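Local atomic coordinates of alpha-fucosidase GH29 (Fusarium graminearum, PDB entry 4PSR), a protein that hydrolyses alpha-L-fucosides as a fungal family 29 glycoside hydrolase, probably releasing alpha-1,6-linked fucose from the reducing-end N-acetylglucosamine of glycoprotein glycans. Residues G385-E390 with Q399-D404; I405-N410 with V429-L434; T419-P424 with S482-L487. All blocks are in the same frame, centred on the assembly; numbering follows the deposited sequence. Where two conformers were deposited one is given.

Interaction 1. Residues G385-E390 with Q399-D404. With NAG (2-acetamido-2-deoxy-beta-D-glucopyranose), chain E.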
ATOM      1  N   GLY A 385      20.882   0.810  -8.338  1.00 14.78           N
ATOM      2  CA  GLY A 385      21.764   0.664  -7.188  1.00 15.00           C
ATOM      3  C   GLY A 385      21.684  -0.711  -6.552  1.00 14.85           C
ATOM      4  O   GLY A 385      20.879  -1.539  -6.948  1.00 16.88           O
ATOM      5  N   PRO A 386      22.540  -0.951  -5.550  1.00 14.20           N
ATOM      6  CA  PRO A 386      22.704  -2.270  -4.947  1.00 17.50           C
ATOM      7  C   PRO A 386      21.651  -2.632  -3.909  1.00 17.98           C
ATOM      8  O   PRO A 386      21.373  -3.837  -3.737  1.00 18.23           O
ATOM      9  CB  PRO A 386      24.089  -2.170  -4.304  1.00 21.10           C
ATOM     10  CG  PRO A 386      24.245  -0.736  -3.969  1.00 16.80           C
ATOM     11  CD  PRO A 386      23.567  -0.002  -5.093  1.00 14.55           C
ATOM     12  N   ASN A 387      21.062  -1.642  -3.238  1.00 15.12           N
ATOM     13  CA  ASN A 387      20.105  -1.920  -2.163  1.00 14.36           C
ATOM     14  C   ASN A 387      18.685  -2.017  -2.721  1.00 15.20           C
ATOM     15  O   ASN A 387      18.122  -1.031  -3.209  1.00 17.03           O
ATOM     16  CB  ASN A 387      20.234  -0.877  -1.066  1.00 15.19           C
ATOM     17  CG  ASN A 387      21.620  -0.904  -0.410  1.00 18.79           C
ATOM     18  OD1 ASN A 387      22.012  -1.922   0.169  1.00 18.76           O
ATOM     19  ND2 ASN A 387      22.359   0.191  -0.502  1.00 16.67           N
ATOM     20  N   GLN A 388      18.122  -3.218  -2.657  0.60 15.98           N
ATOM     21  CA  GLN A 388      16.823  -3.513  -3.249  0.60 16.95           C
ATOM     22  C   GLN A 388      15.911  -4.316  -2.310  0.60 20.75           C
ATOM     23  O   GLN A 388      16.310  -4.739  -1.211  0.60 18.15           O
ATOM     24  CB  GLN A 388      17.033  -4.285  -4.558  0.60 16.87           C
ATOM     25  CG  GLN A 388      17.949  -3.570  -5.580  0.60 18.34           C
ATOM     26  CD  GLN A 388      17.248  -2.433  -6.350  0.60 20.28           C
ATOM     27  OE1 GLN A 388      16.015  -2.368  -6.388  0.60 20.19           O
ATOM     28  NE2 GLN A 388      18.032  -1.549  -6.973  0.60 27.91           N
ATOM     29  N   VAL A 389      14.671  -4.482  -2.757  0.60 19.28           N
ATOM     30  CA  VAL A 389      13.672  -5.310  -2.088  0.60 20.45           C
ATOM     31  C   VAL A 389      13.658  -6.673  -2.759  0.60 20.19           C
ATOM     32  O   VAL A 389      13.626  -6.760  -3.995  0.60 20.01           O
ATOM     33  CB  VAL A 389      12.256  -4.663  -2.226  0.60 18.44           C
ATOM     34  CG1 VAL A 389      11.138  -5.671  -1.926  0.60 16.94           C
ATOM     35  CG2 VAL A 389      12.125  -3.451  -1.328  0.60 21.09           C
ATOM     36  N   GLU A 390      13.647  -7.752  -1.975  1.00 25.77           N
ATOM     37  CA  GLU A 390      13.508  -9.081  -2.590  1.00 29.94           C
ATOM     38  C   GLU A 390      12.074  -9.488  -2.963  1.00 33.05           C
ATOM     39  O   GLU A 390      11.867 -10.258  -3.903  1.00 42.53           O
ATOM     40  CB  GLU A 390      14.139 -10.146  -1.686  1.00 34.71           C
ATOM     41  CG  GLU A 390      15.656 -10.203  -1.803  1.00 31.09           C
ATOM     42  CD  GLU A 390      16.100 -10.334  -3.241  1.00 26.52           C
ATOM     43  OE1 GLU A 390      15.753 -11.375  -3.883  1.00 33.23           O
ATOM     44  OE2 GLU A 390      16.754  -9.385  -3.745  1.00 27.81           O
ATOM     45  N   GLN A 399      16.674   0.055   3.399  1.00 14.24           N
ATOM     46  CA  GLN A 399      17.484   1.195   3.764  1.00 16.00           C
ATOM     47  C   GLN A 399      18.578   1.300   2.732  1.00 17.68           C
ATOM     48  O   GLN A 399      19.396   0.403   2.581  1.00 19.89           O
ATOM     49  CB  GLN A 399      18.109   0.996   5.134  1.00 20.60           C
ATOM     50  CG  GLN A 399      17.139   1.060   6.279  1.00 34.91           C
ATOM     51  CD  GLN A 399      17.838   1.317   7.595  1.00 55.00           C
ATOM     52  OE1 GLN A 399      18.600   2.278   7.726  1.00 35.93           O
ATOM     53  NE2 GLN A 399      17.594   0.454   8.576  1.00 48.80           N
ATOM     54  N   GLY A 400      18.571   2.397   1.988  1.00 12.98           N
ATOM     55  CA  GLY A 400      19.577   2.655   0.984  1.00 13.18           C
ATOM     56  C   GLY A 400      20.632   3.649   1.440  1.00 13.64           C
ATOM     57  O   GLY A 400      20.691   4.056   2.601  1.00 14.99           O
ATOM     58  N   ASN A 401      21.493   3.998   0.500  1.00 14.97           N
ATOM     59  CA  ASN A 401      22.548   4.965   0.725  1.00 13.62           C
ATOM     60  C   ASN A 401      22.842   5.739  -0.562  1.00 16.80           C
ATOM     61  O   ASN A 401      22.069   5.677  -1.544  1.00 14.22           O
ATOM     62  CB  ASN A 401      23.800   4.272   1.303  1.00 15.22           C
ATOM     63  CG  ASN A 401      24.424   3.247   0.350  1.00 15.26           C
ATOM     64  OD1 ASN A 401      24.192   3.251  -0.844  1.00 16.34           O
ATOM     65  ND2 ASN A 401      25.291   2.389   0.901  1.00 18.32           N
ATOM     66  N   SER A 402      23.964   6.458  -0.581  1.00 14.45           N
ATOM     67  CA  SER A 402      24.288   7.279  -1.737  1.00 17.45           C
ATOM     68  C   SER A 402      24.493   6.497  -3.035  1.00 15.93           C
ATOM     69  O   SER A 402      24.536   7.094  -4.108  1.00 18.53           O
ATOM     70  CB  SER A 402      25.522   8.137  -1.441  1.00 17.86           C
ATOM     71  OG  SER A 402      26.673   7.313  -1.374  1.00 20.18           O
ATOM     72  N   SER A 403      24.590   5.168  -2.950  1.00 16.03           N
ATOM     73  CA  SER A 403      24.702   4.316  -4.133  1.00 16.45           C
ATOM     74  C   SER A 403      23.364   4.046  -4.844  1.00 14.32           C
ATOM     75  O   SER A 403      23.329   3.473  -5.926  1.00 16.76           O
ATOM     76  CB  SER A 403      25.308   2.960  -3.746  1.00 20.35           C
ATOM     77  OG  SER A 403      26.661   3.094  -3.306  1.00 22.34           O
ATOM     78  N   ASP A 404      22.267   4.483  -4.225  1.00 12.29           N
ATOM     79  CA  ASP A 404      20.913   4.124  -4.670  1.00 14.33           C
ATOM     80  C   ASP A 404      20.146   5.342  -5.132  1.00 13.50           C
ATOM     81  O   ASP A 404      20.187   6.385  -4.476  1.00 13.50           O
ATOM     82  CB  ASP A 404      20.132   3.475  -3.530  1.00 13.42           C
ATOM     83  CG  ASP A 404      20.831   2.261  -2.962  1.00 12.75           C
ATOM     84  OD1 ASP A 404      21.009   1.299  -3.749  1.00 14.04           O
ATOM     85  OD2 ASP A 404      21.121   2.277  -1.744  1.00 14.92           O
TER
HETATM   86  C1  NAG E 608      26.118   1.509   0.133  1.00 17.33           C
HETATM   87  C2  NAG E 608      27.555   1.503   0.626  1.00 19.66           C
HETATM   88  C3  NAG E 608      28.389   0.569  -0.242  1.00 21.75           C
HETATM   89  C4  NAG E 608      27.752  -0.813  -0.270  1.00 19.68           C
HETATM   90  C5  NAG E 608      26.278  -0.720  -0.668  1.00 18.88           C
HETATM   91  C6  NAG E 608      25.566  -2.048  -0.566  1.00 20.17           C
HETATM   92  C7  NAG E 608      28.501   3.490   1.723  1.00 35.83           C
HETATM   93  C8  NAG E 608      29.037   4.876   1.523  1.00 46.98           C
HETATM   94  N2  NAG E 608      28.111   2.849   0.616  1.00 23.72           N
HETATM   95  O3  NAG E 608      29.709   0.474   0.289  1.00 27.94           O
HETATM   96  O4  NAG E 608      28.412  -1.646  -1.214  1.00 23.97           O
HETATM   97  O5  NAG E 608      25.586   0.185   0.200  1.00 16.71           O
HETATM   98  O6  NAG E 608      25.594  -2.547   0.766  1.00 22.91           O
HETATM   99  O7  NAG E 608      28.435   2.974   2.832  1.00 53.28           O
HETATM  100  O   HOH W   1      18.957   0.626  -5.312  1.00 14.81           O
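Asn387 grips the carboxylate of Asp404 at both oxygens. Its side-chain ND2 donates to the syn lone pair of Asp404 OD2 at 2.7 Å in a nearly straight bond (170° at the hydrogen), although the amide and carboxylate planes stand 65° apart. Its backbone N reaches Asp404 OD1 at 3.0 Å, also from the syn side but tilted from the carboxylate plane. Chi1 of Asn387 (-62°) sets CG beside its own backbone N, which lets one residue present both donors to one carboxylate. Asp404 OD2 takes a second bond on its anti lone pair, from Asn401 N at 2.9 Å, and water 1 lies within hydrogen-bonding distance of Asp404 OD1 and Asn387 O. CD of Pro386 lies 3.2 Å from Asp404 OD1, and the proline ring meets CB of Ser403. Asn401 ND2 carries the N-acetylglucosamine; Asn387 ND2 also makes a weak hydrogen bond of 3.3 Å to O5 of the sugar, while CG of Pro386 approaches sugar C5 at 3.9 Å. Farther out, Asn401 OD1 accepts from Ser403 N at 2.9 Å, and Gln388 NE2 bonds back to Gly385 O, with Gln388 OE1 held by Tyr382. The carboxylate thus pins together two parts of the loop between strands 383-384 and 405-409. The glycosylated Asn401 begins an Asn-X-Ser sequon, Asn401-Ser402-Ser403, folded as an Asx turn within a type I beta turn ending at Asp404.

Interaction 2. Residues I405-N410 with V429-L434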
ATOM      1  N   ILE A 405      19.473   5.222  -6.271  0.60 12.70           N
ATOM      2  CA  ILE A 405      18.529   6.238  -6.710  0.60 12.21           C
ATOM      3  C   ILE A 405      17.171   5.644  -7.066  0.60 10.97           C
ATOM      4  O   ILE A 405      17.056   4.487  -7.502  0.60 10.41           O
ATOM      5  CB  ILE A 405      19.060   7.085  -7.896  0.60 12.88           C
ATOM      6  CG1 ILE A 405      19.471   6.192  -9.069  0.60 12.24           C
ATOM      7  CG2 ILE A 405      20.220   7.965  -7.432  0.60 15.08           C
ATOM      8  CD1 ILE A 405      19.935   6.951 -10.302  0.60 14.09           C
ATOM      9  N   ARG A 406      16.141   6.460  -6.855  1.00 11.04           N
ATOM     10  CA  ARG A 406      14.760   6.126  -7.233  1.00 11.02           C
ATOM     11  C   ARG A 406      14.219   7.259  -8.110  1.00 11.60           C
ATOM     12  O   ARG A 406      14.465   8.445  -7.851  1.00 11.98           O
ATOM     13  CB  ARG A 406      13.873   5.935  -6.006  1.00 11.72           C
ATOM     14  CG  ARG A 406      14.286   4.734  -5.135  1.00 11.11           C
ATOM     15  CD  ARG A 406      14.120   3.432  -5.879  1.00 10.35           C
ATOM     16  NE  ARG A 406      14.441   2.250  -5.073  1.00 12.22           N
ATOM     17  CZ  ARG A 406      15.651   1.731  -4.945  1.00 14.12           C
ATOM     18  NH1 ARG A 406      16.707   2.268  -5.533  1.00 13.19           N
ATOM     19  NH2 ARG A 406      15.815   0.645  -4.200  1.00 13.12           N
ATOM     20  N   PHE A 407      13.489   6.900  -9.145  1.00 11.02           N
ATOM     21  CA  PHE A 407      12.989   7.862 -10.122  1.00 10.51           C
ATOM     22  C   PHE A 407      11.494   8.128  -9.929  1.00 12.06           C
ATOM     23  O   PHE A 407      10.717   7.207  -9.619  1.00 11.41           O
ATOM     24  CB  PHE A 407      13.168   7.296 -11.530  1.00 11.71           C
ATOM     25  CG  PHE A 407      14.598   7.029 -11.924  1.00 11.01           C
ATOM     26  CD1 PHE A 407      15.504   8.084 -12.086  1.00 14.21           C
ATOM     27  CD2 PHE A 407      15.015   5.749 -12.183  1.00 12.49           C
ATOM     28  CE1 PHE A 407      16.809   7.826 -12.489  1.00 13.95           C
ATOM     29  CE2 PHE A 407      16.332   5.488 -12.579  1.00 14.26           C
ATOM     30  CZ  PHE A 407      17.220   6.530 -12.738  1.00 13.63           C
ATOM     31  N   THR A 408      11.071   9.360 -10.181  1.00 12.50           N
ATOM     32  CA  THR A 408       9.658   9.684 -10.361  1.00  9.56           C
ATOM     33  C   THR A 408       9.618  10.763 -11.451  1.00 13.42           C
ATOM     34  O   THR A 408      10.659  11.362 -11.762  1.00 13.11           O
ATOM     35  CB  THR A 408       9.011  10.239  -9.082  1.00 11.01           C
ATOM     36  OG1 THR A 408       9.823  11.309  -8.573  1.00 11.43           O
ATOM     37  CG2 THR A 408       8.830   9.166  -8.000  1.00 10.65           C
ATOM     38  N   ARG A 409       8.460  11.011 -12.053  1.00 11.94           N
ATOM     39  CA  ARG A 409       8.392  12.032 -13.104  1.00 13.21           C
ATOM     40  C   ARG A 409       7.099  12.817 -13.009  1.00 13.25           C
ATOM     41  O   ARG A 409       6.152  12.392 -12.350  1.00 12.82           O
ATOM     42  CB  ARG A 409       8.644  11.437 -14.493  1.00 13.62           C
ATOM     43  CG  ARG A 409       7.831  10.221 -14.863  1.00 15.83           C
ATOM     44  CD  ARG A 409       6.573  10.634 -15.517  1.00 19.63           C
ATOM     45  NE  ARG A 409       5.679   9.523 -15.851  1.00 19.75           N
ATOM     46  CZ  ARG A 409       4.469   9.720 -16.360  1.00 19.28           C
ATOM     47  NH1 ARG A 409       4.058  10.958 -16.577  1.00 17.51           N
ATOM     48  NH2 ARG A 409       3.670   8.696 -16.629  1.00 24.32           N
ATOM     49  N   ASN A 410       7.062  13.996 -13.622  1.00 12.83           N
ATOM     50  CA  ASN A 410       5.837  14.806 -13.565  1.00 14.16           C
ATOM     51  C   ASN A 410       4.796  14.329 -14.581  1.00 12.65           C
ATOM     52  O   ASN A 410       5.085  13.544 -15.476  1.00 14.07           O
ATOM     53  CB  ASN A 410       6.148  16.308 -13.688  1.00 13.56           C
ATOM     54  CG  ASN A 410       6.673  16.708 -15.054  1.00 12.98           C
ATOM     55  OD1 ASN A 410       6.925  15.883 -15.921  1.00 14.68           O
ATOM     56  ND2 ASN A 410       6.870  18.025 -15.226  1.00 17.63           N
ATOM     57  N   VAL A 429      26.634  11.934  -8.447  1.00 17.28           N
ATOM     58  CA  VAL A 429      25.508  11.040  -8.704  1.00 15.70           C
ATOM     59  C   VAL A 429      25.626  10.582 -10.159  1.00 17.59           C
ATOM     60  O   VAL A 429      25.624  11.413 -11.066  1.00 19.47           O
ATOM     61  CB  VAL A 429      24.163  11.742  -8.470  1.00 17.49           C
ATOM     62  CG1 VAL A 429      23.025  10.782  -8.777  1.00 16.45           C
ATOM     63  CG2 VAL A 429      24.031  12.252  -7.033  1.00 17.47           C
ATOM     64  N   SER A 430      25.749   9.272 -10.380  1.00 18.79           N
ATOM     65  CA  SER A 430      25.847   8.710 -11.728  1.00 17.31           C
ATOM     66  C   SER A 430      24.565   7.965 -12.070  1.00 19.64           C
ATOM     67  O   SER A 430      24.238   6.963 -11.425  1.00 19.78           O
ATOM     68  CB  SER A 430      27.042   7.771 -11.852  1.00 19.72           C
ATOM     69  OG  SER A 430      28.242   8.517 -11.687  1.00 21.26           O
ATOM     70  N   VAL A 431      23.837   8.470 -13.064  1.00 16.20           N
ATOM     71  CA  VAL A 431      22.561   7.894 -13.486  1.00 16.01           C
ATOM     72  C   VAL A 431      22.807   6.995 -14.687  1.00 15.25           C
ATOM     73  O   VAL A 431      22.920   7.476 -15.822  1.00 16.73           O
ATOM     74  CB  VAL A 431      21.524   9.001 -13.811  1.00 15.55           C
ATOM     75  CG1 VAL A 431      20.158   8.397 -14.076  1.00 14.27           C
ATOM     76  CG2 VAL A 431      21.465  10.039 -12.676  1.00 18.76           C
ATOM     77  N   LYS A 432      22.882   5.688 -14.461  1.00 14.38           N
ATOM     78  CA  LYS A 432      23.217   4.771 -15.541  1.00 14.73           C
ATOM     79  C   LYS A 432      22.242   4.823 -16.702  1.00 18.33           C
ATOM     80  O   LYS A 432      22.631   4.684 -17.868  1.00 18.59           O
ATOM     81  CB  LYS A 432      23.319   3.345 -15.027  1.00 18.48           C
ATOM     82  CG  LYS A 432      24.462   3.149 -14.050  1.00 19.64           C
ATOM     83  CD  LYS A 432      24.509   1.693 -13.548  1.00 22.63           C
ATOM     84  CE  LYS A 432      25.799   1.386 -12.798  1.00 66.38           C
ATOM     85  NZ  LYS A 432      26.995   1.482 -13.685  1.00 67.41           N
ATOM     86  N   ASN A 433      20.957   4.991 -16.398  1.00 17.17           N
ATOM     87  CA  ASN A 433      19.950   4.969 -17.436  1.00 16.66           C
ATOM     88  C   ASN A 433      19.849   6.234 -18.269  1.00 15.04           C
ATOM     89  O   ASN A 433      18.987   6.326 -19.130  1.00 18.82           O
ATOM     90  CB  ASN A 433      18.581   4.540 -16.864  1.00 14.51           C
ATOM     91  CG  ASN A 433      18.540   3.066 -16.570  1.00 20.78           C
ATOM     92  OD1 ASN A 433      18.509   2.244 -17.479  1.00 21.31           O
ATOM     93  ND2 ASN A 433      18.596   2.720 -15.299  1.00 17.53           N
ATOM     94  N   LEU A 434      20.748   7.191 -18.028  1.00 16.28           N
ATOM     95  CA  LEU A 434      20.860   8.369 -18.882  1.00 17.44           C
ATOM     96  C   LEU A 434      22.265   8.484 -19.488  1.00 18.49           C
ATOM     97  O   LEU A 434      22.609   9.543 -20.027  1.00 19.00           O
ATOM     98  CB  LEU A 434      20.487   9.635 -18.109  1.00 17.38           C
ATOM     99  CG  LEU A 434      19.010   9.738 -17.657  1.00 17.61           C
ATOM    100  CD1 LEU A 434      18.851  10.960 -16.777  1.00 21.05           C
ATOM    101  CD2 LEU A 434      18.059   9.781 -18.846  1.00 21.20           C
TER
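Val431 turns one methyl, CG1, into the edge of the Phe407 ring, 3.7 Å from CZ and equally near CE1. The side chains meet at a slant, and the methyl, near the ring plane, abuts the CE1-CZ edge. With CG1 anti to the backbone N (chi1 -173°), the same methyl also meets CD1 of Ile405 at 4.0 Å; here the side chains cross at about a right angle. Ile405 reaches across with two branches: chi1 of 55° sets CG1 between the backbone N and the carbonyl carbon, and with CG1 there CD1 meets Val431 while CG2 touches CG1 of Val429 at 4.2 Å, again obliquely. No hydrogen bond joins the segments; the contact is apolar packing between strands whose axes approach to 9.7 Å and whose directions differ by 58°. Asn433 ND2 lies obliquely near the Phe407 ring but is hydrogen-bonded to Glu384. Strand 405-409 sits in the antiparallel sheet between 383-384 and 415-420, and strand 428-431 is an outermost strand of a separate three-stranded sheet, so these side chains fill the space between two sheets. Trp379 meets the Phe407 ring edge-to-face, Val418 of strand 415-420 touches both Ile405 and Phe407, and Arg406 forms a salt bridge to Asp331 of helix 322-334.

Interaction 3. Residues T419-P424 with S482-L487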
ATOM      1  N   THR A 419      16.067  10.790  -7.078  1.00 12.14           N
ATOM      2  CA  THR A 419      16.188  10.893  -5.640  1.00 11.46           C
ATOM      3  C   THR A 419      17.254   9.921  -5.158  1.00 12.23           C
ATOM      4  O   THR A 419      17.150   8.724  -5.381  1.00 12.76           O
ATOM      5  CB  THR A 419      14.825  10.643  -4.906  1.00 11.93           C
ATOM      6  OG1 THR A 419      13.869  11.645  -5.287  1.00 13.81           O
ATOM      7  CG2 THR A 419      14.997  10.729  -3.420  1.00 11.91           C
ATOM      8  N   VAL A 420      18.298  10.457  -4.528  0.74 11.88           N
ATOM      9  CA  VAL A 420      19.450   9.676  -4.082  0.74 10.26           C
ATOM     10  C   VAL A 420      19.321   9.457  -2.575  0.74 10.74           C
ATOM     11  O   VAL A 420      18.992  10.369  -1.832  0.74 12.42           O
ATOM     12  CB  VAL A 420      20.814  10.335  -4.496  0.74 11.98           C
ATOM     13  CG1 VAL A 420      21.029  11.690  -3.818  0.74 16.13           C
ATOM     14  CG2 VAL A 420      21.996   9.401  -4.251  0.74 14.35           C
ATOM     15  N   LEU A 421      19.558   8.218  -2.127  1.00 12.56           N
ATOM     16  CA  LEU A 421      19.212   7.802  -0.774  1.00 12.15           C
ATOM     17  C   LEU A 421      20.311   8.022   0.275  1.00 14.10           C
ATOM     18  O   LEU A 421      20.263   7.434   1.361  1.00 14.89           O
ATOM     19  CB  LEU A 421      18.738   6.346  -0.808  1.00 13.14           C
ATOM     20  CG  LEU A 421      17.582   6.025  -1.781  1.00 12.61           C
ATOM     21  CD1 LEU A 421      17.049   4.599  -1.604  1.00 12.49           C
ATOM     22  CD2 LEU A 421      16.401   7.010  -1.660  1.00 13.63           C
ATOM     23  N   GLY A 422      21.242   8.930  -0.040  1.00 12.92           N
ATOM     24  CA  GLY A 422      22.289   9.358   0.860  1.00 14.09           C
ATOM     25  C   GLY A 422      23.076  10.444   0.161  1.00 15.73           C
ATOM     26  O   GLY A 422      22.978  10.591  -1.066  1.00 17.03           O
ATOM     27  N   TRP A 423      23.844  11.210   0.939  1.00 15.67           N
ATOM     28  CA  TRP A 423      24.724  12.217   0.356  1.00 17.08           C
ATOM     29  C   TRP A 423      26.026  11.587  -0.125  1.00 15.35           C
ATOM     30  O   TRP A 423      26.761  11.013   0.674  1.00 19.16           O
ATOM     31  CB  TRP A 423      25.049  13.343   1.342  1.00 15.74           C
ATOM     32  CG  TRP A 423      25.777  14.441   0.625  1.00 17.55           C
ATOM     33  CD1 TRP A 423      27.131  14.686   0.650  1.00 23.64           C
ATOM     34  CD2 TRP A 423      25.216  15.400  -0.279  1.00 14.65           C
ATOM     35  NE1 TRP A 423      27.423  15.742  -0.167  1.00 21.08           N
ATOM     36  CE2 TRP A 423      26.273  16.208  -0.747  1.00 17.24           C
ATOM     37  CE3 TRP A 423      23.920  15.670  -0.726  1.00 15.42           C
ATOM     38  CZ2 TRP A 423      26.066  17.259  -1.642  1.00 20.15           C
ATOM     39  CZ3 TRP A 423      23.713  16.697  -1.607  1.00 15.94           C
ATOM     40  CH2 TRP A 423      24.786  17.496  -2.056  1.00 18.20           C
ATOM     41  N   PRO A 424      26.320  11.684  -1.433  1.00 15.14           N
ATOM     42  CA  PRO A 424      27.550  11.078  -1.957  1.00 18.26           C
ATOM     43  C   PRO A 424      28.823  11.777  -1.441  1.00 20.22           C
ATOM     44  O   PRO A 424      28.997  12.987  -1.642  1.00 21.36           O
ATOM     45  CB  PRO A 424      27.439  11.295  -3.465  1.00 22.42           C
ATOM     46  CG  PRO A 424      26.093  11.760  -3.740  1.00 32.52           C
ATOM     47  CD  PRO A 424      25.484  12.268  -2.493  1.00 18.67           C
ATOM     48  N   SER A 482      19.252  15.763   5.162  1.00 15.68           N
ATOM     49  CA  SER A 482      17.979  15.084   4.977  1.00 15.42           C
ATOM     50  C   SER A 482      18.198  13.588   4.723  1.00 12.95           C
ATOM     51  O   SER A 482      19.311  13.127   4.451  1.00 14.70           O
ATOM     52  CB  SER A 482      17.160  15.737   3.857  1.00 17.26           C
ATOM     53  OG  SER A 482      17.883  15.859   2.668  1.00 17.98           O
ATOM     54  N   LEU A 483      17.099  12.851   4.784  1.00 13.71           N
ATOM     55  CA  LEU A 483      17.143  11.373   4.693  1.00 12.78           C
ATOM     56  C   LEU A 483      17.363  10.890   3.266  1.00 13.13           C
ATOM     57  O   LEU A 483      17.799   9.755   3.047  1.00 13.88           O
ATOM     58  CB  LEU A 483      15.867  10.772   5.256  1.00 15.33           C
ATOM     59  CG  LEU A 483      15.681  10.939   6.760  1.00 16.71           C
ATOM     60  CD1 LEU A 483      14.254  10.575   7.141  1.00 15.73           C
ATOM     61  CD2 LEU A 483      16.720  10.131   7.522  1.00 19.69           C
ATOM     62  N   ALA A 484      17.064  11.750   2.302  1.00 11.61           N
ATOM     63  CA  ALA A 484      17.380  11.543   0.902  1.00 11.11           C
ATOM     64  C   ALA A 484      17.484  12.938   0.265  1.00 13.29           C
ATOM     65  O   ALA A 484      17.077  13.931   0.879  1.00 14.40           O
ATOM     66  CB  ALA A 484      16.277  10.700   0.217  1.00 12.18           C
ATOM     67  N   TYR A 485      18.034  12.988  -0.947  1.00 11.51           N
ATOM     68  CA  TYR A 485      18.280  14.245  -1.662  1.00 13.40           C
ATOM     69  C   TYR A 485      17.708  14.119  -3.058  1.00 13.21           C
ATOM     70  O   TYR A 485      17.710  13.041  -3.631  1.00 14.39           O
ATOM     71  CB  TYR A 485      19.787  14.582  -1.700  1.00 13.27           C
ATOM     72  CG  TYR A 485      20.346  14.762  -0.308  1.00 13.02           C
ATOM     73  CD1 TYR A 485      20.827  13.680   0.409  1.00 13.10           C
ATOM     74  CD2 TYR A 485      20.372  16.005   0.313  1.00 15.50           C
ATOM     75  CE1 TYR A 485      21.292  13.822   1.704  1.00 13.44           C
ATOM     76  CE2 TYR A 485      20.848  16.147   1.624  1.00 15.47           C
ATOM     77  CZ  TYR A 485      21.329  15.064   2.292  1.00 13.39           C
ATOM     78  OH  TYR A 485      21.809  15.185   3.579  1.00 16.90           O
ATOM     79  N   VAL A 486      17.200  15.219  -3.595  1.00 14.37           N
ATOM     80  CA  VAL A 486      16.482  15.180  -4.856  1.00 12.29           C
ATOM     81  C   VAL A 486      17.083  16.076  -5.923  1.00 14.13           C
ATOM     82  O   VAL A 486      17.201  17.296  -5.732  1.00 15.12           O
ATOM     83  CB  VAL A 486      14.983  15.577  -4.672  1.00 12.39           C
ATOM     84  CG1 VAL A 486      14.213  15.444  -5.972  1.00 14.24           C
ATOM     85  CG2 VAL A 486      14.295  14.759  -3.588  1.00 15.29           C
ATOM     86  N   LEU A 487      17.394  15.479  -7.058  1.00 13.24           N
ATOM     87  CA  LEU A 487      17.753  16.210  -8.277  1.00 12.26           C
ATOM     88  C   LEU A 487      16.538  16.316  -9.191  1.00 17.30           C
ATOM     89  O   LEU A 487      15.750  15.371  -9.330  1.00 14.70           O
ATOM     90  CB  LEU A 487      18.885  15.509  -9.013  1.00 13.75           C
ATOM     91  CG  LEU A 487      20.241  15.504  -8.306  1.00 13.79           C
ATOM     92  CD1 LEU A 487      21.149  14.444  -8.857  1.00 16.94           C
ATOM     93  CD2 LEU A 487      20.918  16.886  -8.418  1.00 17.33           C
TER
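Trp423 drives the edge of its indole into the face of the Tyr485 ring. CE3 stands over the centre of the phenol ring, 3.7 Å from CG of Tyr485, with the planes at 73° and the six-membered rings 4.9 Å between centroids: a T-shaped stack. Chi1 of Trp423 (-171°) carries CG anti to the backbone N, and CB of the same tryptophan rests against CE1 of the tyrosine. Val420 packs beside this pair, CG1 touching CB of Tyr485 at 3.8 Å on the sheet face that both residues share. The other face belongs to Thr419 and Val486, where CG2 of the valine lies 3.6 Å from Thr419 OG1. Thr419 CG2 and Leu421 CD2 both converge on the methyl of Ala484, the threonine at 3.9 Å.

Moving outward, the backbones of Val420 and Tyr485 form an antiparallel hydrogen-bonded pair, Val420 N to Tyr485 O at 2.8 Å and Tyr485 N to Val420 O at 2.9 Å; Thr419 and Val486 follow as a non-hydrogen-bonded pair. At the polar edge, Ser482 OG lies over the phenol face opposite the tryptophan, offset toward the rim, and donates to Ala484 O while also bonding Tyr369 OH. Ser482 N donates to Tyr485 OH, which has a second partner in Gln478. The phenol is therefore covered on two faces and held at its hydroxyl, which would restrict its rotation. Phe365 and Tyr369 of helix 353-369 touch Ala484 and Tyr485, respectively. The arrangement is the antiparallel pairing of strands 415-420 and 485-491, the two central strands of the six-stranded sheet in the C-terminal beta domain, with Trp423 of the loop after strand 415-420 stacked on Tyr485.

In the fold
From the N terminus, interaction 1 comes first: it closes off residues 391-398 within the loop between strands 383-384 and 405-409, at the glycosylated surface, and ends where interaction 2 begins. Interactions 2 and 3 then cross, their segments alternating along the chain: 405-410 reaches over 18 residues to 429-434, and 419-424, lying between them, reaches over 57 residues to 482-487. Interaction 2 joins the six-stranded sheet to the three-stranded one, whereas interaction 3 pairs strands within the six-stranded sheet. The three touch: Asn387 O meets Arg406 NH2, Asp404 O meets Leu421 N, and Thr419 O meets Arg406 N. Together they knit the C-terminal beta domain beside helix 322-334.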